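Long-range contact in importin-95 (Chaetomium thermophilum, PDB 4XRI), which probably binds a small Ran-type GTPase and, as an importin-beta transport receptor built of HEAT repeats, carries cargo proteins into the nucleus: residues I432-T446 and S473-I487. The protein carries 2 engineered substitutions. Sequence-based numbering, arbitrary orientation.
Sequences IQVRDSTAYALGRIT and SPKMAASCCWALMNI. With SO4 (sulfate ion), chain J.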
loop_
_atom_site.group_PDB
_atom_site.type_symbol
_atom_site.label_atom_id
_atom_site.label_comp_id
_atom_site.label_asym_id
_atom_site.label_seq_id
_atom_site.Cartn_x
_atom_site.Cartn_y
_atom_site.Cartn_z
ATOM N N ILE A 432 20.468 -22.472 -11.336
ATOM C CA ILE A 432 20.483 -21.159 -10.711
ATOM C C ILE A 432 19.103 -20.834 -10.143
ATOM O O ILE A 432 18.976 -20.056 -9.199
ATOM C CB ILE A 432 20.926 -20.065 -11.710
ATOM C CG1 ILE A 432 21.163 -18.736 -10.988
ATOM C CG2 ILE A 432 19.915 -19.914 -12.840
ATOM C CD1 ILE A 432 22.216 -18.799 -9.912
ATOM N N GLN A 433 18.071 -21.446 -10.717
ATOM C CA GLN A 433 16.713 -21.284 -10.211
ATOM C C GLN A 433 16.592 -21.916 -8.831
ATOM O O GLN A 433 16.017 -21.328 -7.917
ATOM C CB GLN A 433 15.686 -21.907 -11.162
ATOM C CG GLN A 433 15.592 -21.238 -12.520
ATOM C CD GLN A 433 16.571 -21.814 -13.527
ATOM O OE1 GLN A 433 17.287 -22.773 -13.236
ATOM N NE2 GLN A 433 16.604 -21.232 -14.719
ATOM N N VAL A 434 17.140 -23.119 -8.692
ATOM C CA VAL A 434 17.098 -23.846 -7.429
ATOM C C VAL A 434 17.867 -23.098 -6.347
ATOM O O VAL A 434 17.423 -23.013 -5.202
ATOM C CB VAL A 434 17.676 -25.270 -7.577
ATOM C CG1 VAL A 434 17.792 -25.949 -6.221
ATOM C CG2 VAL A 434 16.810 -26.095 -8.513
ATOM N N ARG A 435 19.020 -22.553 -6.723
ATOM C CA ARG A 435 19.853 -21.793 -5.796
ATOM C C ARG A 435 19.157 -20.527 -5.312
ATOM O O ARG A 435 19.244 -20.172 -4.138
ATOM C CB ARG A 435 21.187 -21.433 -6.448
ATOM C CG ARG A 435 22.225 -22.542 -6.381
ATOM C CD ARG A 435 23.529 -22.099 -7.012
ATOM N NE ARG A 435 23.495 -22.203 -8.467
ATOM C CZ ARG A 435 24.289 -21.519 -9.281
ATOM N NH1 ARG A 435 24.193 -21.680 -10.594
ATOM N NH2 ARG A 435 25.174 -20.667 -8.782
ATOM N N ASP A 436 18.469 -19.852 -6.227
ATOM C CA ASP A 436 17.734 -18.638 -5.891
ATOM C C ASP A 436 16.577 -18.948 -4.949
ATOM O O ASP A 436 16.370 -18.255 -3.952
ATOM C CB ASP A 436 17.207 -17.957 -7.155
ATOM C CG ASP A 436 16.553 -16.620 -6.863
ATOM O OD1 ASP A 436 17.076 -15.879 -6.005
ATOM O OD2 ASP A 436 15.518 -16.308 -7.490
ATOM N N SER A 437 15.826 -19.997 -5.277
ATOM C CA SER A 437 14.697 -20.425 -4.458
ATOM C C SER A 437 15.170 -20.927 -3.101
ATOM O O SER A 437 14.455 -20.824 -2.106
ATOM C CB SER A 437 13.896 -21.518 -5.171
ATOM O OG SER A 437 13.362 -21.040 -6.393
ATOM N N THR A 438 16.377 -21.479 -3.073
ATOM C CA THR A 438 16.961 -21.974 -1.833
ATOM C C THR A 438 17.330 -20.817 -0.912
ATOM O O THR A 438 17.035 -20.841 0.284
ATOM C CB THR A 438 18.209 -22.829 -2.099
ATOM O OG1 THR A 438 17.836 -24.002 -2.833
ATOM C CG2 THR A 438 18.853 -23.243 -0.791
ATOM N N ALA A 439 17.978 -19.807 -1.484
ATOM C CA ALA A 439 18.362 -18.616 -0.735
ATOM C C ALA A 439 17.143 -17.938 -0.119
ATOM O O ALA A 439 17.146 -17.585 1.059
ATOM C CB ALA A 439 19.110 -17.645 -1.633
ATOM N N TYR A 440 16.097 -17.775 -0.924
ATOM C CA TYR A 440 14.858 -17.145 -0.479
ATOM C C TYR A 440 14.179 -17.961 0.615
ATOM O O TYR A 440 13.645 -17.407 1.575
ATOM C CB TYR A 440 13.903 -16.960 -1.660
ATOM C CG TYR A 440 12.682 -16.128 -1.336
ATOM C CD1 TYR A 440 12.733 -14.741 -1.392
ATOM C CD2 TYR A 440 11.479 -16.728 -0.987
ATOM C CE1 TYR A 440 11.622 -13.974 -1.103
ATOM C CE2 TYR A 440 10.361 -15.968 -0.694
ATOM C CZ TYR A 440 10.437 -14.592 -0.755
ATOM O OH TYR A 440 9.328 -13.829 -0.466
ATOM N N ALA A 441 14.206 -19.280 0.458
ATOM C CA ALA A 441 13.620 -20.188 1.435
ATOM C C ALA A 441 14.356 -20.084 2.764
ATOM O O ALA A 441 13.745 -20.163 3.828
ATOM C CB ALA A 441 13.650 -21.621 0.919
ATOM N N LEU A 442 15.673 -19.910 2.693
ATOM C CA LEU A 442 16.489 -19.732 3.886
ATOM C C LEU A 442 16.152 -18.417 4.579
ATOM O O LEU A 442 16.226 -18.314 5.801
ATOM C CB LEU A 442 17.977 -19.787 3.530
ATOM C CG LEU A 442 18.529 -21.178 3.205
ATOM C CD1 LEU A 442 19.882 -21.084 2.523
ATOM C CD2 LEU A 442 18.625 -22.008 4.477
ATOM N N GLY A 443 15.781 -17.415 3.789
ATOM C CA GLY A 443 15.355 -16.139 4.329
ATOM C C GLY A 443 14.012 -16.268 5.017
ATOM O O GLY A 443 13.811 -15.740 6.107
ATOM N N ARG A 444 13.093 -16.977 4.367
ATOM C CA ARG A 444 11.793 -17.286 4.953
ATOM C C ARG A 444 11.960 -18.019 6.278
ATOM O O ARG A 444 11.265 -17.729 7.253
ATOM C CB ARG A 444 10.950 -18.128 3.987
ATOM C CG ARG A 444 10.446 -17.371 2.768
ATOM C CD ARG A 444 9.182 -16.586 3.083
ATOM N NE ARG A 444 8.040 -17.461 3.335
ATOM C CZ ARG A 444 6.802 -17.031 3.561
ATOM N NH1 ARG A 444 6.541 -15.731 3.567
ATOM N NH2 ARG A 444 5.825 -17.901 3.780
ATOM N N ILE A 445 12.895 -18.964 6.305
ATOM C CA ILE A 445 13.155 -19.763 7.497
ATOM C C ILE A 445 13.692 -18.915 8.646
ATOM O O ILE A 445 13.177 -18.976 9.764
ATOM C CB ILE A 445 14.150 -20.899 7.198
ATOM C CG1 ILE A 445 13.449 -22.018 6.431
ATOM C CG2 ILE A 445 14.753 -21.445 8.486
ATOM C CD1 ILE A 445 14.320 -23.220 6.199
ATOM N N THR A 446 14.727 -18.129 8.363
ATOM C CA THR A 446 15.306 -17.234 9.357
ATOM C C THR A 446 14.256 -16.275 9.907
ATOM O O THR A 446 14.157 -16.064 11.114
ATOM C CB THR A 446 16.470 -16.413 8.770
ATOM O OG1 THR A 446 17.509 -17.296 8.330
ATOM C CG2 THR A 446 17.028 -15.458 9.814
ATOM N N SER A 473 27.088 -14.755 -7.827
ATOM C CA SER A 473 25.914 -15.078 -8.636
ATOM C C SER A 473 24.815 -14.022 -8.525
ATOM O O SER A 473 23.929 -14.133 -7.681
ATOM C CB SER A 473 25.364 -16.450 -8.238
ATOM O OG SER A 473 26.370 -17.446 -8.328
ATOM N N PRO A 474 24.862 -13.004 -9.399
ATOM C CA PRO A 474 23.924 -11.871 -9.432
ATOM C C PRO A 474 22.449 -12.270 -9.440
ATOM O O PRO A 474 21.631 -11.582 -8.829
ATOM C CB PRO A 474 24.285 -11.163 -10.742
ATOM C CG PRO A 474 25.721 -11.473 -10.937
ATOM C CD PRO A 474 25.913 -12.873 -10.423
ATOM N N LYS A 475 22.123 -13.364 -10.122
ATOM C CA LYS A 475 20.739 -13.816 -10.258
ATOM C C LYS A 475 20.088 -14.117 -8.907
ATOM O O LYS A 475 18.873 -13.985 -8.750
ATOM C CB LYS A 475 20.682 -15.054 -11.160
ATOM C CG LYS A 475 19.331 -15.759 -11.226
ATOM C CD LYS A 475 18.328 -15.022 -12.095
ATOM C CE LYS A 475 17.109 -15.894 -12.359
ATOM N NZ LYS A 475 16.500 -16.398 -11.094
ATOM N N MET A 476 20.899 -14.501 -7.926
ATOM C CA MET A 476 20.379 -14.828 -6.602
ATOM C C MET A 476 20.790 -13.798 -5.550
ATOM O O MET A 476 20.491 -13.959 -4.364
ATOM C CB MET A 476 20.849 -16.221 -6.183
ATOM C CG MET A 476 22.357 -16.402 -6.205
ATOM S SD MET A 476 22.862 -18.107 -5.921
ATOM C CE MET A 476 22.263 -18.348 -4.254
ATOM N N ALA A 477 21.467 -12.742 -5.995
ATOM C CA ALA A 477 21.990 -11.699 -5.106
ATOM C C ALA A 477 20.916 -11.102 -4.196
ATOM O O ALA A 477 21.110 -10.990 -2.986
ATOM C CB ALA A 477 22.647 -10.594 -5.920
ATOM N N ALA A 478 19.788 -10.725 -4.790
ATOM C CA ALA A 478 18.682 -10.120 -4.052
ATOM C C ALA A 478 18.181 -11.039 -2.938
ATOM O O ALA A 478 18.029 -10.611 -1.791
ATOM C CB ALA A 478 17.545 -9.771 -5.001
ATOM N N SER A 479 17.933 -12.299 -3.288
ATOM C CA SER A 479 17.496 -13.314 -2.329
ATOM C C SER A 479 18.505 -13.504 -1.196
ATOM O O SER A 479 18.132 -13.547 -0.021
ATOM C CB SER A 479 17.256 -14.649 -3.040
ATOM O OG SER A 479 16.086 -14.604 -3.841
ATOM N N CYS A 480 19.781 -13.624 -1.559
ATOM C CA CYS A 480 20.869 -13.740 -0.590
ATOM C C CYS A 480 20.894 -12.544 0.356
ATOM O O CYS A 480 20.988 -12.701 1.575
ATOM C CB CYS A 480 22.218 -13.867 -1.306
ATOM S SG CYS A 480 22.535 -15.484 -2.070
ATOM N N CYS A 481 20.800 -11.351 -0.226
ATOM C CA CYS A 481 20.741 -10.104 0.533
ATOM C C CYS A 481 19.575 -10.086 1.524
ATOM O O CYS A 481 19.748 -9.720 2.690
ATOM C CB CYS A 481 20.637 -8.907 -0.421
ATOM S SG CYS A 481 22.188 -8.461 -1.245
ATOM N N TRP A 482 18.394 -10.488 1.056
ATOM C CA TRP A 482 17.196 -10.525 1.896
ATOM C C TRP A 482 17.367 -11.467 3.085
ATOM O O TRP A 482 17.045 -11.119 4.226
ATOM C CB TRP A 482 15.972 -10.951 1.082
ATOM C CG TRP A 482 14.726 -10.984 1.912
ATOM C CD1 TRP A 482 14.131 -9.922 2.520
ATOM C CD2 TRP A 482 13.924 -12.131 2.233
ATOM N NE1 TRP A 482 13.012 -10.328 3.200
ATOM C CE2 TRP A 482 12.860 -11.680 3.041
ATOM C CE3 TRP A 482 14.003 -13.492 1.919
ATOM C CZ2 TRP A 482 11.879 -12.538 3.535
ATOM C CZ3 TRP A 482 13.024 -14.345 2.413
ATOM C CH2 TRP A 482 11.979 -13.863 3.213
ATOM N N ALA A 483 17.878 -12.661 2.801
ATOM C CA ALA A 483 18.149 -13.663 3.825
ATOM C C ALA A 483 19.160 -13.142 4.844
ATOM O O ALA A 483 18.963 -13.275 6.052
ATOM C CB ALA A 483 18.653 -14.953 3.181
ATOM N N LEU A 484 20.234 -12.539 4.343
ATOM C CA LEU A 484 21.286 -11.978 5.190
ATOM C C LEU A 484 20.774 -10.884 6.129
ATOM O O LEU A 484 21.184 -10.805 7.290
ATOM C CB LEU A 484 22.418 -11.424 4.323
ATOM C CG LEU A 484 23.353 -12.465 3.707
ATOM C CD1 LEU A 484 24.383 -11.798 2.816
ATOM C CD2 LEU A 484 24.030 -13.256 4.806
ATOM N N MET A 485 19.881 -10.042 5.613
ATOM C CA MET A 485 19.258 -8.990 6.411
ATOM C C MET A 485 18.428 -9.571 7.551
ATOM O O MET A 485 18.517 -9.111 8.693
ATOM C CB MET A 485 18.379 -8.096 5.533
ATOM C CG MET A 485 19.143 -7.065 4.719
ATOM S SD MET A 485 18.049 -5.795 4.062
ATOM C CE MET A 485 16.982 -6.777 3.010
ATOM N N ASN A 486 17.620 -10.579 7.228
ATOM C CA ASN A 486 16.839 -11.310 8.225
ATOM C C ASN A 486 17.706 -11.829 9.365
ATOM O O ASN A 486 17.373 -11.660 10.535
ATOM C CB ASN A 486 16.098 -12.481 7.572
ATOM C CG ASN A 486 14.859 -12.040 6.816
ATOM O OD1 ASN A 486 14.232 -11.038 7.158
ATOM N ND2 ASN A 486 14.496 -12.794 5.786
ATOM N N ILE A 487 18.820 -12.456 9.004
ATOM C CA ILE A 487 19.765 -13.008 9.968
ATOM C C ILE A 487 20.346 -11.935 10.884
ATOM O O ILE A 487 20.417 -12.115 12.103
ATOM C CB ILE A 487 20.911 -13.731 9.249
ATOM C CG1 ILE A 487 20.381 -14.977 8.540
ATOM C CG2 ILE A 487 22.016 -14.097 10.224
ATOM C CD1 ILE A 487 21.334 -15.527 7.518
HETATM S S SO4 J . 18.336 -24.657 -16.021
HETATM O O1 SO4 J . 17.575 -25.110 -14.861
HETATM O O2 SO4 J . 18.575 -23.220 -15.920
HETATM O O3 SO4 J . 19.614 -25.362 -16.065
HETATM O O4 SO4 J . 17.582 -24.940 -17.239
HETATM O O HOH W 1 26.264 -19.948 -6.564
HETATM O O HOH W 2 17.586 -13.103 -6.235
#
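D436 accepts a hydrogen bond from S479 across two nearly parallel helices, OG to OD1 2.7 Å, the hydroxyl arriving on the syn side but 35° out of the carboxylate plane. Water 2 donates to the same OD1 and to K475 O while accepting from S479 N, so it links the carboxylate to the first turn of helix 477-490. OD2 faces K475 NZ in a long salt bridge of 3.7 Å. The carboxylate reaches all three because CG lies anti to the backbone N (chi1 -174°). Replacing this aspartate by alanine is likely to cost the S479 hydroxyl its acceptor and water 2 one of its three partners, and to take the carboxylate away from K475 NZ.

One turn on, the Y440 ring lies over one face of W482 in an offset stack, its centroid 4.7 Å from that of the six-membered ring and the planes 21° apart. N486 ND2 sits 3.3 Å above the centre of the opposite face of the W482 ring, sandwiching the indole. At the indole edge Y440 O lies in plane, 3.2 Å from W482 CZ3. G443 allows this approach: a side chain on it would clash with W482 CE3, and A483 CB instead packs 3.7 Å from G443 CA. Toward the N-terminal end, polar and apolar contacts mix: M476 SD and CE press on R435 CB, and I432 CD1 covers one face of the R435 guanidinium, whose NH2 reaches S473 OG through water 1.

Behind this layer R444 NE bonds to G401 O, and L442 packs on helix 409-425. With helix 455-472 between them in the chain, the two helices pack side by side, axes 7.9 Å apart, as in the superhelical stacking of HEAT-repeat proteins. The polar grip of D436 and the W482 stack thus hold the pair at its partly exposed side, while G443 and A483 let the backbones close up.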